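Local coordinates for protein 1,4-dihydroxy-2-naphthoyl-CoA hydrolase (Prochlorococcus marinus, PDB 2HX5) that probably hydrolyses 1,4-dihydroxy-2-naphthoyl-CoA to 1,4-dihydroxy-2-naphthoate and CoA, a step in phylloquinone (vitamin K1) biosynthesis, at residues R78-G83 / Q111-A116; L86-R91 / F104-E109. All coordinates share one frame; numbering follows the deposited sequence. Where two conformers were deposited one is given.

Contact 1 (R78-G83 / Q111-A116); sequences RPIHTG and QIAAHA
Arg78 lays one face of its guanidinium against the end of the Gln111 side chain, with the two flat groups inclined at 49° so that they cross obliquely. The amide nitrogen sits over the rim of the guanidinium, and Gln111 NE2 comes within 3.1 Å of Arg78 NH2. Both atoms are donors, so this is contact over a face and not a hydrogen bond. A bend in the arginine chain at chi3 (138°) turns the guanidinium so that one face meets the amide nitrogen, while Gln111 runs extended beyond CG. On the way, Arg78 CD passes 3.4 Å from Ile112 O, which lies at the guanidinium edge, near its plane.

The one hydrogen bond between 78-83 and 111-116 is made by the backbone. Arg78 N reaches Ala113 O at 3.0 Å, nearly straight at 169°, and meets the carbonyl in its plane on a lone pair. Inward from it the contact turns apolar, and buried Ile80 brings CG1 to 3.8 Å from Ala113 CB, with its CD1 4.2 Å from Ala114 CB.

Ala113 and Ala114 form a classic beta bulge: both stand opposite Phe106 of strand 99-108 and bond to its backbone. The loop also meets a second subunit, whose Arg57 donates to Pro79 O. Arg78 to Ile80 lie against the bulged start of strand 111-124, just after its partner strand 65-76 has ended. Behind the apolar side lies helix 29-45, where Ile80 packs on Trp33 and Ala114 on Leu30.

Contact 2 (L86-R91 / F104-E109); sequences LAMELR and FEFRCE
Phe106 and Met88, present as selenomethionine, form the apolar middle, side by side and pointing off the sheet. Met88 CG lies beside the backbone N (chi1 -64°) and against the CD2-CE2 bond of the ring, and the extended chain (chi2 -177°) brings SE to 3.6 Å from Phe106 CE2, an oblique Met-aromatic contact. Leu86 crosses the same ring obliquely, its CD1 3.9 Å from Phe106 CD2, while its other methyl packs on CB of Cys108. Two residues further along, at the next non-hydrogen-bonded pair, Leu90 runs beside Phe104 and puts CG 3.7 Å from Phe104 CD2.

Helix 29-45 covers this side, with Leu86 on Trp33 and both Leu90 and Phe104 on Ser37. This is the core of the hot-dog fold, an antiparallel sheet curled round a long central helix, and strands 85-96 and 99-108 are a hairpin within it. Ala87-Arg107 and Glu89-Glu105 are hydrogen-bonded pairs; Arg107 N to Ala87 O, at 2.8 Å, is the shortest of the four backbone bonds.

The reverse face, apart from Ala87, carries charged side chains. Glu105, extended with CG anti to the backbone N (chi1 178°), takes Arg91 NH1 on OE1 at 3.1 Å, from above the carboxylate plane. Its OE2 lies 2.7 Å from Arg107 NE, a salt bridge with a weak, bent hydrogen bond. An alanine here would lose both bridges and would probably leave the two arginines less firmly placed. Glu89 OE2 sits over one face of the Arg91 guanidinium, 3.2 Å from Arg91 NH2, pairing by charge alone.

Overall arrangement
The two contacts lie on the same side of the chain's centre, their own centres about 9 Å apart, and are joined through neighbouring strands 99-108 and 111-124. Ala113 N of contact 1 probably donates to Phe106 O of contact 2 at 2.8 Å, and Phe104 N to Ala116 O at the same distance. On the charged face, Ile112 CG1 packs 3.7 Å from Arg107 CZ, so contact 1 borders the salt-bridge network. Contact 1 is the nearer to function: the side chain of Ile80 is about 10 Å from that of Asp20, the predicted active-site residue, whereas contact 2 lies away from that residue. Both reach a second subunit.

Contact 1 (R78-G83 / Q111-A116)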
loop_
_atom_site.group_PDB
_atom_site.type_symbol
_atom_site.label_atom_id
_atom_site.label_comp_id
_atom_site.label_asym_id
_atom_site.label_seq_id
_atom_site.Cartn_x
_atom_site.Cartn_y
_atom_site.Cartn_z
ATOM N N ARG A 78 3.090 -21.749 -0.166
ATOM C CA ARG A 78 1.645 -22.109 -0.153
ATOM C C ARG A 78 0.802 -20.869 -0.182
ATOM O O ARG A 78 1.188 -19.863 0.375
ATOM C CB ARG A 78 1.340 -22.895 1.122
ATOM C CG ARG A 78 2.071 -24.215 1.194
ATOM C CD ARG A 78 1.981 -24.886 2.525
ATOM N NE ARG A 78 1.768 -26.310 2.329
ATOM C CZ ARG A 78 0.577 -26.907 2.361
ATOM N NH1 ARG A 78 -0.539 -26.215 2.621
ATOM N NH2 ARG A 78 0.503 -28.219 2.150
ATOM N N PRO A 79 -0.368 -20.936 -0.826
ATOM C CA PRO A 79 -1.224 -19.749 -0.881
ATOM C C PRO A 79 -1.685 -19.282 0.503
ATOM O O PRO A 79 -1.947 -20.092 1.412
ATOM C CB PRO A 79 -2.424 -20.193 -1.715
ATOM C CG PRO A 79 -2.342 -21.635 -1.785
ATOM C CD PRO A 79 -0.946 -22.079 -1.535
ATOM N N ILE A 80 -1.809 -17.960 0.633
ATOM C CA ILE A 80 -2.177 -17.323 1.874
ATOM C C ILE A 80 -3.449 -16.565 1.613
ATOM O O ILE A 80 -3.548 -15.861 0.591
ATOM C CB ILE A 80 -1.047 -16.351 2.343
ATOM C CG1 ILE A 80 0.193 -17.168 2.769
ATOM C CG2 ILE A 80 -1.509 -15.382 3.517
ATOM C CD1 ILE A 80 1.475 -16.347 2.977
ATOM N N HIS A 81 -4.430 -16.741 2.488
ATOM C CA HIS A 81 -5.810 -16.271 2.279
ATOM C C HIS A 81 -6.319 -15.283 3.301
ATOM O O HIS A 81 -5.865 -15.271 4.426
ATOM C CB HIS A 81 -6.752 -17.496 2.330
ATOM C CG HIS A 81 -6.637 -18.364 1.135
ATOM N ND1 HIS A 81 -5.988 -19.583 1.154
ATOM C CD2 HIS A 81 -7.077 -18.185 -0.132
ATOM C CE1 HIS A 81 -6.028 -20.113 -0.059
ATOM N NE2 HIS A 81 -6.653 -19.273 -0.863
ATOM N N THR A 82 -7.299 -14.465 2.915
ATOM C CA THR A 82 -7.911 -13.537 3.858
ATOM C C THR A 82 -8.458 -14.292 5.093
ATOM O O THR A 82 -9.157 -15.314 4.981
ATOM C CB THR A 82 -8.960 -12.551 3.180
ATOM O OG1 THR A 82 -9.957 -12.160 4.125
ATOM C CG2 THR A 82 -9.665 -13.184 2.004
ATOM N N GLY A 83 -8.130 -13.780 6.267
ATOM C CA GLY A 83 -8.553 -14.355 7.508
ATOM C C GLY A 83 -7.613 -15.422 8.031
ATOM O O GLY A 83 -7.843 -15.862 9.150
ATOM N N GLN A 111 2.067 -25.309 8.814
ATOM C CA GLN A 111 2.847 -25.553 7.620
ATOM C C GLN A 111 3.482 -24.236 7.162
ATOM O O GLN A 111 2.871 -23.213 7.298
ATOM C CB GLN A 111 1.943 -26.072 6.546
ATOM C CG GLN A 111 1.365 -27.464 6.925
ATOM C CD GLN A 111 0.868 -28.229 5.721
ATOM O OE1 GLN A 111 -0.348 -28.405 5.531
ATOM N NE2 GLN A 111 1.811 -28.700 4.890
ATOM N N ILE A 112 4.687 -24.286 6.640
ATOM C CA ILE A 112 5.358 -23.074 6.176
ATOM C C ILE A 112 4.715 -22.616 4.882
ATOM O O ILE A 112 4.702 -23.379 3.904
ATOM C CB ILE A 112 6.851 -23.265 5.942
ATOM C CG1 ILE A 112 7.561 -23.611 7.265
ATOM C CG2 ILE A 112 7.508 -21.965 5.400
ATOM C CD1 ILE A 112 9.078 -23.934 7.130
ATOM N N ALA A 113 4.147 -21.403 4.865
ATOM C CA ALA A 113 3.532 -20.872 3.663
ATOM C C ALA A 113 4.486 -19.945 2.891
ATOM O O ALA A 113 4.363 -19.815 1.683
ATOM C CB ALA A 113 2.297 -20.106 4.031
ATOM N N ALA A 114 5.427 -19.318 3.570
ATOM C CA ALA A 114 6.359 -18.376 2.965
ATOM C C ALA A 114 7.506 -18.133 3.934
ATOM O O ALA A 114 7.379 -18.308 5.172
ATOM C CB ALA A 114 5.646 -17.049 2.631
ATOM N N HIS A 115 8.635 -17.668 3.407
ATOM C CA HIS A 115 9.684 -17.185 4.254
ATOM C C HIS A 115 10.416 -16.061 3.532
ATOM O O HIS A 115 10.324 -15.962 2.306
ATOM C CB HIS A 115 10.649 -18.282 4.692
ATOM C CG HIS A 115 11.276 -19.037 3.574
ATOM N ND1 HIS A 115 12.378 -18.571 2.893
ATOM C CD2 HIS A 115 10.988 -20.247 3.046
ATOM C CE1 HIS A 115 12.750 -19.488 2.004
ATOM N NE2 HIS A 115 11.910 -20.498 2.068
ATOM N N ALA A 116 11.089 -15.199 4.282
ATOM C CA ALA A 116 11.715 -14.021 3.722
ATOM C C ALA A 116 12.959 -13.695 4.499
ATOM O O ALA A 116 13.160 -14.127 5.633
ATOM C CB ALA A 116 10.780 -12.834 3.774
#

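Contact 2 (L86-R91 / F104-E109)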
loop_
_atom_site.group_PDB
_atom_site.type_symbol
_atom_site.label_atom_id
_atom_site.label_comp_id
_atom_site.label_asym_id
_atom_site.label_seq_id
_atom_site.Cartn_x
_atom_site.Cartn_y
_atom_site.Cartn_z
ATOM N N LEU A 86 -1.556 -16.230 10.827
ATOM C CA LEU A 86 -0.192 -16.605 10.534
ATOM C C LEU A 86 0.691 -16.497 11.775
ATOM O O LEU A 86 0.688 -15.460 12.482
ATOM C CB LEU A 86 0.410 -15.704 9.445
ATOM C CG LEU A 86 -0.336 -15.662 8.121
ATOM C CD1 LEU A 86 0.423 -14.669 7.209
ATOM C CD2 LEU A 86 -0.489 -17.020 7.476
ATOM N N ALA A 87 1.462 -17.543 12.022
ATOM C CA ALA A 87 2.441 -17.597 13.100
ATOM C C ALA A 87 3.755 -17.165 12.457
ATOM O O ALA A 87 4.142 -17.752 11.437
ATOM C CB ALA A 87 2.483 -19.017 13.646
HETATM N N MSE A 88 4.373 -16.114 12.949
HETATM C CA MSE A 88 5.598 -15.565 12.392
HETATM C C MSE A 88 6.753 -15.828 13.333
HETATM O O MSE A 88 6.671 -15.538 14.504
HETATM C CB MSE A 88 5.458 -14.081 12.199
HETATM C CG MSE A 88 4.351 -13.720 11.160
HETATM SE SE MSE A 88 4.208 -11.834 10.840
HETATM C CE MSE A 88 3.386 -11.310 12.567
ATOM N N GLU A 89 7.810 -16.446 12.842
ATOM C CA GLU A 89 8.987 -16.654 13.652
ATOM C C GLU A 89 10.146 -15.884 13.062
ATOM O O GLU A 89 10.457 -16.018 11.872
ATOM C CB GLU A 89 9.353 -18.123 13.699
ATOM C CG GLU A 89 10.652 -18.334 14.474
ATOM C CD GLU A 89 10.828 -19.738 15.063
ATOM O OE1 GLU A 89 9.986 -20.644 14.768
ATOM O OE2 GLU A 89 11.823 -19.887 15.832
ATOM N N LEU A 90 10.797 -15.067 13.869
ATOM C CA LEU A 90 11.891 -14.223 13.431
ATOM C C LEU A 90 13.205 -14.819 13.947
ATOM O O LEU A 90 13.319 -15.249 15.120
ATOM C CB LEU A 90 11.763 -12.797 14.020
ATOM C CG LEU A 90 10.856 -11.813 13.308
ATOM C CD1 LEU A 90 9.431 -12.368 13.239
ATOM C CD2 LEU A 90 10.922 -10.481 13.985
ATOM N N ARG A 91 14.200 -14.813 13.073
ATOM C CA ARG A 91 15.541 -15.253 13.449
ATOM C C ARG A 91 16.555 -14.210 12.969
ATOM O O ARG A 91 16.900 -14.204 11.784
ATOM C CB ARG A 91 15.854 -16.636 12.865
ATOM C CG ARG A 91 15.038 -17.739 13.494
ATOM C CD ARG A 91 15.281 -19.076 12.813
ATOM N NE ARG A 91 14.605 -20.250 13.392
ATOM C CZ ARG A 91 13.418 -20.728 12.989
ATOM N NH1 ARG A 91 12.654 -20.115 12.041
ATOM N NH2 ARG A 91 12.982 -21.846 13.569
ATOM N N PHE A 104 12.377 -14.456 8.352
ATOM C CA PHE A 104 11.009 -14.485 8.772
ATOM C C PHE A 104 10.398 -15.742 8.213
ATOM O O PHE A 104 10.411 -15.958 6.986
ATOM C CB PHE A 104 10.269 -13.283 8.182
ATOM C CG PHE A 104 10.860 -11.936 8.545
ATOM C CD1 PHE A 104 11.900 -11.375 7.838
ATOM C CD2 PHE A 104 10.349 -11.237 9.641
ATOM C CE1 PHE A 104 12.428 -10.142 8.173
ATOM C CE2 PHE A 104 10.867 -10.018 9.953
ATOM C CZ PHE A 104 11.906 -9.465 9.212
ATOM N N GLU A 105 9.799 -16.571 9.063
ATOM C CA GLU A 105 9.087 -17.766 8.598
ATOM C C GLU A 105 7.591 -17.612 8.924
ATOM O O GLU A 105 7.258 -17.287 10.080
ATOM C CB GLU A 105 9.665 -18.974 9.321
ATOM C CG GLU A 105 9.054 -20.233 9.006
ATOM C CD GLU A 105 9.648 -21.372 9.857
ATOM O OE1 GLU A 105 10.874 -21.521 9.870
ATOM O OE2 GLU A 105 8.875 -22.060 10.536
ATOM N N PHE A 106 6.711 -17.820 7.950
ATOM C CA PHE A 106 5.266 -17.654 8.124
ATOM C C PHE A 106 4.620 -18.998 8.064
ATOM O O PHE A 106 4.789 -19.711 7.043
ATOM C CB PHE A 106 4.700 -16.822 6.983
ATOM C CG PHE A 106 5.150 -15.397 6.991
ATOM C CD1 PHE A 106 6.375 -15.069 6.456
ATOM C CD2 PHE A 106 4.338 -14.368 7.506
ATOM C CE1 PHE A 106 6.817 -13.765 6.464
ATOM C CE2 PHE A 106 4.763 -13.041 7.490
ATOM C CZ PHE A 106 6.018 -12.738 6.982
ATOM N N ARG A 107 3.924 -19.397 9.137
ATOM C CA ARG A 107 3.243 -20.682 9.167
ATOM C C ARG A 107 1.736 -20.452 9.233
ATOM O O ARG A 107 1.274 -19.480 9.815
ATOM C CB ARG A 107 3.669 -21.527 10.379
ATOM C CG ARG A 107 4.989 -22.255 10.205
ATOM C CD ARG A 107 5.373 -23.144 11.401
ATOM N NE ARG A 107 6.780 -23.569 11.321
ATOM C CZ ARG A 107 7.219 -24.704 10.790
ATOM N NH1 ARG A 107 6.375 -25.624 10.328
ATOM N NH2 ARG A 107 8.535 -24.947 10.769
ATOM N N CYS A 108 0.971 -21.344 8.622
ATOM C CA CYS A 108 -0.465 -21.345 8.751
ATOM C C CYS A 108 -0.841 -22.800 8.866
ATOM O O CYS A 108 -0.406 -23.611 8.048
ATOM C CB CYS A 108 -1.087 -20.750 7.528
ATOM S SG CYS A 108 -2.883 -20.601 7.645
ATOM N N GLU A 109 -1.615 -23.103 9.907
ATOM C CA GLU A 109 -2.001 -24.478 10.250
ATOM C C GLU A 109 -0.745 -25.342 10.293
ATOM O O GLU A 109 -0.668 -26.402 9.679
ATOM C CB GLU A 109 -3.056 -24.961 9.256
ATOM C CG GLU A 109 -4.383 -24.204 9.449
ATOM C CD GLU A 109 -5.422 -24.443 8.350
ATOM O OE1 GLU A 109 -5.476 -25.564 7.789
ATOM O OE2 GLU A 109 -6.191 -23.499 8.051
#